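Local coordinates for glycosyltransferase (duf1792) (Streptococcus sanguinis, PDB 5V4A), which binds UDP and is probably a GT-D-fold glycosyltransferase, the C-terminal part of a larger protein probably needed for export of a serine-rich repeat cell-wall protein, at residues E56-E61 and N102-P107. Sequence-based numbering, arbitrary orientation.
Sequences EIMSME and NICRAP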
ATOM      1  N   GLU A  56      15.884   7.719  26.738  1.00 18.60           N
ATOM      2  CA  GLU A  56      15.255   9.037  26.668  1.00 24.00           C
ATOM      3  C   GLU A  56      14.257   9.107  25.521  1.00 24.17           C
ATOM      4  O   GLU A  56      13.171   9.678  25.672  1.00 18.47           O
ATOM      5  CB  GLU A  56      16.307  10.128  26.511  1.00 23.68           C
ATOM      6  CG  GLU A  56      15.708  11.506  26.704  1.00 30.93           C
ATOM      7  CD  GLU A  56      16.669  12.646  26.426  1.00 32.73           C
ATOM      8  OE1 GLU A  56      17.873  12.396  26.199  1.00 25.60           O
ATOM      9  OE2 GLU A  56      16.185  13.801  26.387  1.00 36.66           O
ATOM     10  N   ILE A  57      14.628   8.558  24.362  1.00 20.76           N
ATOM     11  CA  ILE A  57      13.758   8.622  23.196  1.00 19.21           C
ATOM     12  C   ILE A  57      12.540   7.721  23.385  1.00 24.94           C
ATOM     13  O   ILE A  57      11.413   8.085  23.001  1.00 17.60           O
ATOM     14  CB  ILE A  57      14.555   8.262  21.930  1.00 20.07           C
ATOM     15  CG1 ILE A  57      15.710   9.238  21.704  1.00 15.73           C
ATOM     16  CG2 ILE A  57      13.680   8.266  20.708  1.00 15.00           C
ATOM     17  CD1 ILE A  57      16.698   8.724  20.650  1.00 17.64           C
ATOM     18  N   MET A  58      12.740   6.551  24.011  1.00 22.28           N
ATOM     19  CA  MET A  58      11.652   5.604  24.256  1.00 24.59           C
ATOM     20  C   MET A  58      10.513   6.211  25.055  1.00 27.44           C
ATOM     21  O   MET A  58       9.367   5.763  24.932  1.00 26.93           O
ATOM     22  CB  MET A  58      12.169   4.372  25.000  1.00 31.32           C
ATOM     23  CG  MET A  58      13.061   3.461  24.194  1.00 36.17           C
ATOM     24  SD  MET A  58      13.607   2.040  25.166  1.00 37.21           S
ATOM     25  CE  MET A  58      12.020   1.407  25.700  1.00 34.30           C
ATOM     26  N   SER A  59      10.811   7.179  25.916  1.00 27.16           N
ATOM     27  CA  SER A  59       9.836   7.761  26.823  1.00 29.34           C
ATOM     28  C   SER A  59       9.044   8.903  26.196  1.00 23.08           C
ATOM     29  O   SER A  59       8.208   9.495  26.874  1.00 25.09           O
ATOM     30  CB  SER A  59      10.548   8.267  28.076  1.00 27.66           C
ATOM     31  OG  SER A  59      11.347   9.395  27.756  1.00 31.20           O
ATOM     32  N   MET A  60       9.315   9.231  24.938  1.00 22.35           N
ATOM     33  CA  MET A  60       8.725  10.362  24.236  1.00 22.74           C
ATOM     34  C   MET A  60       7.395  10.000  23.587  1.00 23.85           C
ATOM     35  O   MET A  60       7.159   8.850  23.213  1.00 21.97           O
ATOM     36  CB  MET A  60       9.706  10.860  23.190  1.00 19.20           C
ATOM     37  CG  MET A  60      10.726  11.749  23.794  1.00 30.36           C
ATOM     38  SD  MET A  60      11.814  12.243  22.494  1.00 36.72           S
ATOM     39  CE  MET A  60      11.023  13.778  22.028  1.00 36.57           C
ATOM     40  N   GLU A  61       6.534  11.005  23.430  1.00 24.44           N
ATOM     41  CA  GLU A  61       5.237  10.803  22.798  1.00 19.29           C
ATOM     42  C   GLU A  61       5.303  11.053  21.297  1.00 20.38           C
ATOM     43  O   GLU A  61       6.095  11.867  20.809  1.00 19.77           O
ATOM     44  CB  GLU A  61       4.171  11.702  23.430  1.00 26.28           C
ATOM     45  CG  GLU A  61       4.159  11.634  24.951  1.00 45.37           C
ATOM     46  CD  GLU A  61       3.108  12.535  25.570  1.00 58.22           C
ATOM     47  OE1 GLU A  61       2.882  13.643  25.035  1.00 57.25           O
ATOM     48  OE2 GLU A  61       2.518  12.135  26.600  1.00 62.79           O
ATOM     49  N   ASN A 102       7.698   1.296  33.033  1.00 34.38           N
ATOM     50  CA  ASN A 102       8.299   2.437  33.717  1.00 40.41           C
ATOM     51  C   ASN A 102       8.766   3.512  32.739  1.00 34.17           C
ATOM     52  O   ASN A 102       8.601   4.707  33.005  1.00 29.03           O
ATOM     53  CB  ASN A 102       9.451   1.974  34.602  1.00 53.36           C
ATOM     54  CG  ASN A 102       9.037   1.816  36.048  1.00 63.49           C
ATOM     55  OD1 ASN A 102       8.896   2.800  36.775  1.00 65.49           O
ATOM     56  ND2 ASN A 102       8.830   0.574  36.473  1.00 67.39           N
ATOM     57  N   ILE A 103       9.372   3.113  31.620  1.00 28.29           N
ATOM     58  CA  ILE A 103       9.894   4.088  30.667  1.00 29.60           C
ATOM     59  C   ILE A 103       8.797   4.579  29.722  1.00 22.86           C
ATOM     60  O   ILE A 103       8.719   5.770  29.406  1.00 24.32           O
ATOM     61  CB  ILE A 103      11.070   3.488  29.869  1.00 29.76           C
ATOM     62  CG1 ILE A 103      12.201   3.015  30.793  1.00 26.60           C
ATOM     63  CG2 ILE A 103      11.590   4.502  28.853  1.00 29.09           C
ATOM     64  CD1 ILE A 103      13.190   2.066  30.114  1.00 23.14           C
ATOM     65  N   CYS A 104       7.956   3.678  29.233  1.00 23.70           N
ATOM     66  CA  CYS A 104       7.036   3.979  28.136  1.00 24.04           C
ATOM     67  C   CYS A 104       5.679   4.374  28.703  1.00 25.38           C
ATOM     68  O   CYS A 104       4.847   3.519  29.014  1.00 28.37           O
ATOM     69  CB  CYS A 104       6.935   2.787  27.192  1.00 27.24           C
ATOM     70  SG  CYS A 104       8.546   2.306  26.581  1.00 26.87           S
ATOM     71  N   ARG A 105       5.454   5.683  28.827  1.00 33.21           N
ATOM     72  CA  ARG A 105       4.241   6.221  29.430  1.00 29.03           C
ATOM     73  C   ARG A 105       3.488   7.136  28.469  1.00 35.95           C
ATOM     74  O   ARG A 105       2.569   7.849  28.880  1.00 40.92           O
ATOM     75  CB  ARG A 105       4.612   6.959  30.720  1.00 27.25           C
ATOM     76  CG  ARG A 105       5.101   6.010  31.805  1.00 36.98           C
ATOM     77  CD  ARG A 105       6.211   6.615  32.660  1.00 48.84           C
ATOM     78  NE  ARG A 105       5.762   7.521  33.707  1.00 58.40           N
ATOM     79  CZ  ARG A 105       6.515   7.875  34.745  1.00 64.75           C
ATOM     80  NH1 ARG A 105       7.750   7.396  34.863  1.00 66.00           N
ATOM     81  NH2 ARG A 105       6.039   8.708  35.661  1.00 66.84           N
ATOM     82  N   ALA A 106       3.826   7.086  27.183  1.00 37.28           N
ATOM     83  CA  ALA A 106       3.134   7.881  26.186  1.00 37.62           C
ATOM     84  C   ALA A 106       1.734   7.327  25.941  1.00 29.00           C
ATOM     85  O   ALA A 106       1.451   6.169  26.259  1.00 22.91           O
ATOM     86  CB  ALA A 106       3.930   7.903  24.883  1.00 40.78           C
ATOM     87  N   PRO A 107       0.826   8.156  25.413  1.00 30.37           N
ATOM     88  CA  PRO A 107      -0.519   7.652  25.087  1.00 30.96           C
ATOM     89  C   PRO A 107      -0.525   6.479  24.118  1.00 24.22           C
ATOM     90  O   PRO A 107      -1.298   5.534  24.316  1.00 23.65           O
ATOM     91  CB  PRO A 107      -1.216   8.885  24.493  1.00 35.04           C
ATOM     92  CG  PRO A 107      -0.505  10.044  25.083  1.00 35.59           C
ATOM     93  CD  PRO A 107       0.925   9.618  25.251  1.00 32.58           C
TER
HETATM   94  O   HOH W   1       6.815   8.415  28.644  1.00 32.03           O
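Two hydrogens grip E56 O, both from S59: the hydroxyl OG at 2.8 Å and, more weakly, the backbone N. With OG in the crowded position between its own N and carbonyl carbon (chi1 69°), S59 folds back on the last turn of helix 48-58, and the hydroxyl comes to E56 O from above the carbonyl plane. In this part of the GT-D fold, helices 48-58 and 82-103 each give way to a connection leading to the parallel strands 66-70 and 110-111, and the two exits run roughly alongside each other, 25° apart. A water bridges them, donating to S59 O at 2.5 Å and accepting from R105 N, so the backbones are joined through solvent at S59 and R105. Close by, S59 CA makes a CA-H...O contact to I103 O. M58 carries much of the apolar packing: its CB meets the CG2 branch of I103 at 3.9 Å. The M58 chain runs straight through chi2 and bends at chi3 (54°), which lays the methyl CE against C104 SG. F28, M33 and V36 also pack on M58, whose side chain is about 8 Å from that of the UDP-binding K205. Y109 OH joins the exits a second time, hydrogen-bonded to A106 N and weakly to M58 O. Farther along, A106 CB touches E61 CG at 3.7 Å. Beyond it the extended E61 side chain crosses the P107 ring at about a right angle, bringing OE2 to 3.3 Å from P107 CD.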